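Local coordinates for T-lymphoma invasion and metastasis-inducing protein 1 (Homo sapiens, PDB 4K2P) that is a Rac exchange factor whose PH-CC-Ex region, crystallised here, probably binds phosphoinositides and partner proteins such as Par-3, at residues N73-A78 with F188-F193; M225-I230 with H237-A242. The protein carries 5 engineered substitutions. All blocks are in the same frame, centred on the assembly; numbering follows the deposited sequence.

Contact 1. Residues N73-A78 with F188-F193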
loop_
_atom_site.group_PDB
_atom_site.type_symbol
_atom_site.label_atom_id
_atom_site.label_comp_id
_atom_site.label_asym_id
_atom_site.label_seq_id
_atom_site.Cartn_x
_atom_site.Cartn_y
_atom_site.Cartn_z
ATOM N N ASN A 73 -5.822 3.145 -4.648
ATOM C CA ASN A 73 -4.359 3.056 -4.661
ATOM C C ASN A 73 -3.791 2.496 -3.355
ATOM O O ASN A 73 -2.718 2.890 -2.907
ATOM C CB ASN A 73 -3.741 4.426 -4.973
ATOM C CG ASN A 73 -4.045 4.891 -6.387
ATOM O OD1 ASN A 73 -3.913 4.130 -7.345
ATOM N ND2 ASN A 73 -4.453 6.141 -6.523
ATOM N N SER A 74 -4.514 1.548 -2.770
ATOM C CA SER A 74 -4.081 0.858 -1.563
ATOM C C SER A 74 -3.302 -0.420 -1.873
ATOM O O SER A 74 -3.265 -0.887 -3.010
ATOM C CB SER A 74 -5.286 0.507 -0.693
ATOM O OG SER A 74 -5.882 1.670 -0.162
ATOM N N ILE A 75 -2.667 -0.970 -0.847
ATOM C CA ILE A 75 -2.113 -2.310 -0.902
ATOM C C ILE A 75 -2.714 -3.100 0.253
ATOM O O ILE A 75 -2.882 -2.582 1.345
ATOM C CB ILE A 75 -0.568 -2.315 -0.794
ATOM C CG1 ILE A 75 0.066 -1.666 -2.028
ATOM C CG2 ILE A 75 -0.039 -3.741 -0.649
ATOM C CD1 ILE A 75 1.571 -1.379 -1.883
ATOM N N VAL A 76 -3.008 -4.368 0.013
ATOM C CA VAL A 76 -3.488 -5.251 1.051
ATOM C C VAL A 76 -2.517 -6.422 1.081
ATOM O O VAL A 76 -2.124 -6.931 0.032
ATOM C CB VAL A 76 -4.932 -5.739 0.814
ATOM C CG1 VAL A 76 -5.463 -6.432 2.057
ATOM C CG2 VAL A 76 -5.843 -4.579 0.440
ATOM N N GLN A 77 -2.126 -6.823 2.287
ATOM C CA GLN A 77 -1.189 -7.925 2.508
ATOM C C GLN A 77 -1.691 -8.829 3.625
ATOM O O GLN A 77 -2.099 -8.348 4.671
ATOM C CB GLN A 77 0.201 -7.404 2.891
ATOM C CG GLN A 77 0.920 -6.616 1.813
ATOM C CD GLN A 77 1.515 -7.509 0.751
ATOM O OE1 GLN A 77 2.602 -8.063 0.923
ATOM N NE2 GLN A 77 0.813 -7.642 -0.361
ATOM N N ALA A 78 -1.641 -10.134 3.413
ATOM C CA ALA A 78 -1.796 -11.084 4.504
ATOM C C ALA A 78 -0.722 -10.832 5.548
ATOM O O ALA A 78 0.381 -10.406 5.217
ATOM C CB ALA A 78 -1.704 -12.507 3.994
ATOM N N PHE A 188 9.014 4.206 -7.015
ATOM C CA PHE A 188 8.755 3.460 -8.236
ATOM C C PHE A 188 8.560 1.977 -7.934
ATOM O O PHE A 188 7.697 1.332 -8.528
ATOM C CB PHE A 188 9.898 3.616 -9.246
ATOM C CG PHE A 188 9.997 4.979 -9.884
ATOM C CD1 PHE A 188 8.891 5.803 -10.015
ATOM C CD2 PHE A 188 11.209 5.426 -10.382
ATOM C CE1 PHE A 188 9.000 7.051 -10.614
ATOM C CE2 PHE A 188 11.319 6.672 -10.975
ATOM C CZ PHE A 188 10.208 7.479 -11.094
ATOM N N GLN A 189 9.370 1.440 -7.024
ATOM C CA GLN A 189 9.327 0.019 -6.694
ATOM C C GLN A 189 8.063 -0.309 -5.924
ATOM O O GLN A 189 7.526 -1.407 -6.036
ATOM C CB GLN A 189 10.546 -0.398 -5.878
ATOM C CG GLN A 189 11.853 -0.366 -6.644
ATOM C CD GLN A 189 11.975 -1.492 -7.642
ATOM O OE1 GLN A 189 11.074 -2.311 -7.791
ATOM N NE2 GLN A 189 13.093 -1.535 -8.336
ATOM N N MET A 190 7.629 0.639 -5.108
ATOM C CA MET A 190 6.394 0.515 -4.370
ATOM C C MET A 190 5.211 0.518 -5.352
ATOM O O MET A 190 4.295 -0.289 -5.226
ATOM C CB MET A 190 6.271 1.653 -3.354
ATOM C CG MET A 190 5.076 1.558 -2.440
ATOM S SD MET A 190 5.075 0.075 -1.414
ATOM C CE MET A 190 6.576 0.318 -0.453
ATOM N N ASP A 191 5.242 1.413 -6.337
ATOM C CA ASP A 191 4.159 1.505 -7.318
ATOM C C ASP A 191 4.103 0.251 -8.182
ATOM O O ASP A 191 3.031 -0.257 -8.493
ATOM C CB ASP A 191 4.322 2.746 -8.195
ATOM C CG ASP A 191 3.935 4.029 -7.475
ATOM O OD1 ASP A 191 3.101 3.984 -6.552
ATOM O OD2 ASP A 191 4.470 5.093 -7.830
ATOM N N LEU A 192 5.273 -0.258 -8.538
ATOM C CA LEU A 192 5.393 -1.458 -9.355
ATOM C C LEU A 192 4.841 -2.682 -8.624
ATOM O O LEU A 192 4.159 -3.515 -9.215
ATOM C CB LEU A 192 6.858 -1.678 -9.729
ATOM C CG LEU A 192 7.194 -2.916 -10.559
ATOM C CD1 LEU A 192 6.383 -2.958 -11.829
ATOM C CD2 LEU A 192 8.678 -2.939 -10.867
ATOM N N PHE A 193 5.161 -2.790 -7.343
ATOM C CA PHE A 193 4.680 -3.884 -6.502
ATOM C C PHE A 193 3.160 -3.808 -6.416
ATOM O O PHE A 193 2.463 -4.817 -6.508
ATOM C CB PHE A 193 5.329 -3.796 -5.114
ATOM C CG PHE A 193 4.862 -4.839 -4.132
ATOM C CD1 PHE A 193 3.782 -4.594 -3.302
ATOM C CD2 PHE A 193 5.537 -6.035 -4.002
ATOM C CE1 PHE A 193 3.362 -5.539 -2.391
ATOM C CE2 PHE A 193 5.129 -6.984 -3.091
ATOM C CZ PHE A 193 4.040 -6.736 -2.279
#
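The side-chain amide of Gln-77 is fastened to its own strand while its outer atoms lie against Phe-193. Gln-77 NE2 donates to Val-76 O at 3.0 Å with an N-H...O angle of 152°, approaching from above the carbonyl plane. The chain is bent at chi2, which folds the amide back toward the preceding peptide and should limit its rotation. Strand 75-78 belongs to the antiparallel sheet of the PH domain, and the partner segment 188-193 is a stretch of the long helix 168-203 in the CC-Ex region; the contact therefore joins the two parts of the module. The axes of strand and helix segment approach to 11.1 Å, so long side chains must bridge the gap.

Phe-193 spans much of it. Its CG stands anti to the backbone N (chi1 177°), which sends the ring out toward the strand. The ring is met at its edge, not over a face: Gln-77 OE1 lies 3.8 Å from Phe-193 CZ, near the ring plane, and Gln-77 NE2 is 3.9 Å from Phe-193 CE1. Amide and ring planes are turned 71° apart, so the two flat groups do not stack. Beside them, Ile-75 extends CD1 to another part of the same ring edge, 4.2 Å from Phe-193 CD1, the two side chains crossing at about a right angle.

All four touching residues are buried. Strand 88-92 supports the sheet side through backbone bonds of Ile-75 with Ser-92 and Gln-77 with Cys-90, whereas Val-76 packs on Phe-89 and Leu-91. Val-233 of helix 233-241 and Pro-208 also touch Phe-193. Met-190, one helical turn before Phe-193, completes the apolar contact, its SD resting 3.8 Å from Ile-75 CD1.

Contact 2. Residues M225-I230 with H237-A242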
loop_
_atom_site.group_PDB
_atom_site.type_symbol
_atom_site.label_atom_id
_atom_site.label_comp_id
_atom_site.label_asym_id
_atom_site.label_seq_id
_atom_site.Cartn_x
_atom_site.Cartn_y
_atom_site.Cartn_z
ATOM N N MET A 225 10.956 2.793 9.901
ATOM C CA MET A 225 10.240 1.563 10.192
ATOM C C MET A 225 10.610 1.070 11.595
ATOM O O MET A 225 9.780 0.501 12.309
ATOM C CB MET A 225 10.552 0.489 9.144
ATOM C CG MET A 225 9.819 0.697 7.829
ATOM S SD MET A 225 9.896 -0.701 6.678
ATOM C CE MET A 225 11.612 -0.652 6.202
ATOM N N GLY A 226 11.859 1.298 11.992
ATOM C CA GLY A 226 12.309 0.921 13.317
ATOM C C GLY A 226 11.573 1.723 14.374
ATOM O O GLY A 226 11.179 1.198 15.416
ATOM N N ARG A 227 11.364 3.002 14.085
ATOM C CA ARG A 227 10.643 3.884 14.989
ATOM C C ARG A 227 9.196 3.411 15.144
ATOM O O ARG A 227 8.632 3.467 16.231
ATOM C CB ARG A 227 10.703 5.323 14.474
ATOM C CG ARG A 227 9.835 6.315 15.230
ATOM C CD ARG A 227 9.940 7.709 14.620
ATOM N NE ARG A 227 9.591 7.695 13.202
ATOM C CZ ARG A 227 8.358 7.529 12.734
ATOM N NH1 ARG A 227 7.345 7.344 13.578
ATOM N NH2 ARG A 227 8.140 7.530 11.424
ATOM N N LEU A 228 8.605 2.943 14.049
ATOM C CA LEU A 228 7.228 2.462 14.057
ATOM C C LEU A 228 7.059 1.117 14.760
ATOM O O LEU A 228 5.958 0.779 15.191
ATOM C CB LEU A 228 6.708 2.327 12.626
ATOM C CG LEU A 228 6.424 3.598 11.846
ATOM C CD1 LEU A 228 6.071 3.228 10.424
ATOM C CD2 LEU A 228 5.308 4.382 12.505
ATOM N N GLY A 229 8.140 0.352 14.872
ATOM C CA GLY A 229 8.061 -0.957 15.492
ATOM C C GLY A 229 7.589 -2.039 14.539
ATOM O O GLY A 229 7.120 -3.088 14.976
ATOM N N ILE A 230 7.675 -1.781 13.237
ATOM C CA ILE A 230 7.216 -2.751 12.248
ATOM C C ILE A 230 7.980 -2.603 10.925
ATOM O O ILE A 230 8.072 -1.519 10.372
ATOM C CB ILE A 230 5.675 -2.608 12.013
ATOM C CG1 ILE A 230 5.179 -3.546 10.911
ATOM C CG2 ILE A 230 5.291 -1.160 11.723
ATOM C CD1 ILE A 230 5.351 -5.008 11.236
ATOM N N HIS A 237 4.997 0.905 2.690
ATOM C CA HIS A 237 4.026 1.595 1.859
ATOM C C HIS A 237 3.518 2.834 2.562
ATOM O O HIS A 237 3.404 3.874 1.945
ATOM C CB HIS A 237 2.842 0.703 1.493
ATOM C CG HIS A 237 1.872 1.374 0.573
ATOM N ND1 HIS A 237 0.516 1.132 0.596
ATOM C CD2 HIS A 237 2.068 2.302 -0.392
ATOM C CE1 HIS A 237 -0.081 1.874 -0.317
ATOM N NE2 HIS A 237 0.839 2.596 -0.928
ATOM N N ALA A 238 3.201 2.723 3.852
ATOM C CA ALA A 238 2.654 3.860 4.586
ATOM C C ALA A 238 3.640 5.032 4.582
ATOM O O ALA A 238 3.246 6.185 4.418
ATOM C CB ALA A 238 2.305 3.466 6.016
ATOM N N LEU A 239 4.917 4.725 4.764
ATOM C CA LEU A 239 5.954 5.746 4.817
ATOM C C LEU A 239 6.111 6.429 3.460
ATOM O O LEU A 239 6.220 7.648 3.375
ATOM C CB LEU A 239 7.272 5.119 5.274
ATOM C CG LEU A 239 7.287 4.706 6.743
ATOM C CD1 LEU A 239 8.411 3.727 7.022
ATOM C CD2 LEU A 239 7.417 5.933 7.632
ATOM N N VAL A 240 6.081 5.641 2.395
ATOM C CA VAL A 240 6.223 6.177 1.058
ATOM C C VAL A 240 5.019 7.029 0.676
ATOM O O VAL A 240 5.175 8.107 0.115
ATOM C CB VAL A 240 6.411 5.052 0.019
ATOM C CG1 VAL A 240 6.281 5.601 -1.418
ATOM C CG2 VAL A 240 7.762 4.398 0.206
ATOM N N ALA A 241 3.822 6.544 0.986
ATOM C CA ALA A 241 2.592 7.228 0.606
ATOM C C ALA A 241 2.469 8.542 1.355
ATOM O O ALA A 241 1.920 9.513 0.834
ATOM C CB ALA A 241 1.377 6.344 0.870
ATOM N N ALA A 242 2.993 8.581 2.573
ATOM C CA ALA A 242 2.900 9.785 3.395
ATOM C C ALA A 242 3.709 10.946 2.796
ATOM O O ALA A 242 3.531 12.100 3.187
ATOM C CB ALA A 242 3.373 9.497 4.801
#
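Met-225 and Leu-239 make the tightest meeting between helix 219-228 and helix 233-241, two consecutive short helices of the CC-Ex region, the first closed by a Schellman motif, with Met-225 CG only 3.4 Å from Leu-239 CD1, closer than usual van der Waals contact for two carbons. Two residues on, Arg-227 bends at chi3 (56°) and thereby brings NH2 to 4.2 Å from Leu-239 CD2, which lies obliquely to the guanidinium; the charged end is held by a hydrogen bond from NH1 to Val-28 O in strand 27-30. Leu-228 then reaches out tip to tip with Leu-239, CD1 meeting CD2 at 4.1 Å, and both leucines also rest on Val-28. With an alanine here in place of Leu-239, Met-225 CG and Leu-228 CD1 are likely to lose the apolar partner they share, and a gap to open between the helices. Gly-229 ends the first helix as the C-prime residue of the Schellman motif; its phi of 83° is positive, and a side chain would press on the carbonyl O of Leu-228. The motif's two bonds run from Gly-229 N to Gly-226 O and from Ile-230 N to Met-225 O, each 3.2 Å long.

Both segments of contact 1 precede those of contact 2 in the sequence, and the centres of the two contacts lie 14 Å apart. Contact 1 joins strand 75-78 of the PH sheet to helix 168-203, whereas contact 2 packs two short helices that follow that helix in sequence. His-237, at the start of the segment 237-242, connects them: its ND1 lies 3.7 Å from Ile-75 CD1, and Met-190 CE approaches its backbone N at 3.6 Å. Helix 233-241 thus touches both partners of contact 1, and its His-237 also hydrogen-bonds through ND1 to Ser-92 OG in the sheet. This geometry is consistent with PH domain and CC-Ex region forming one compact unit.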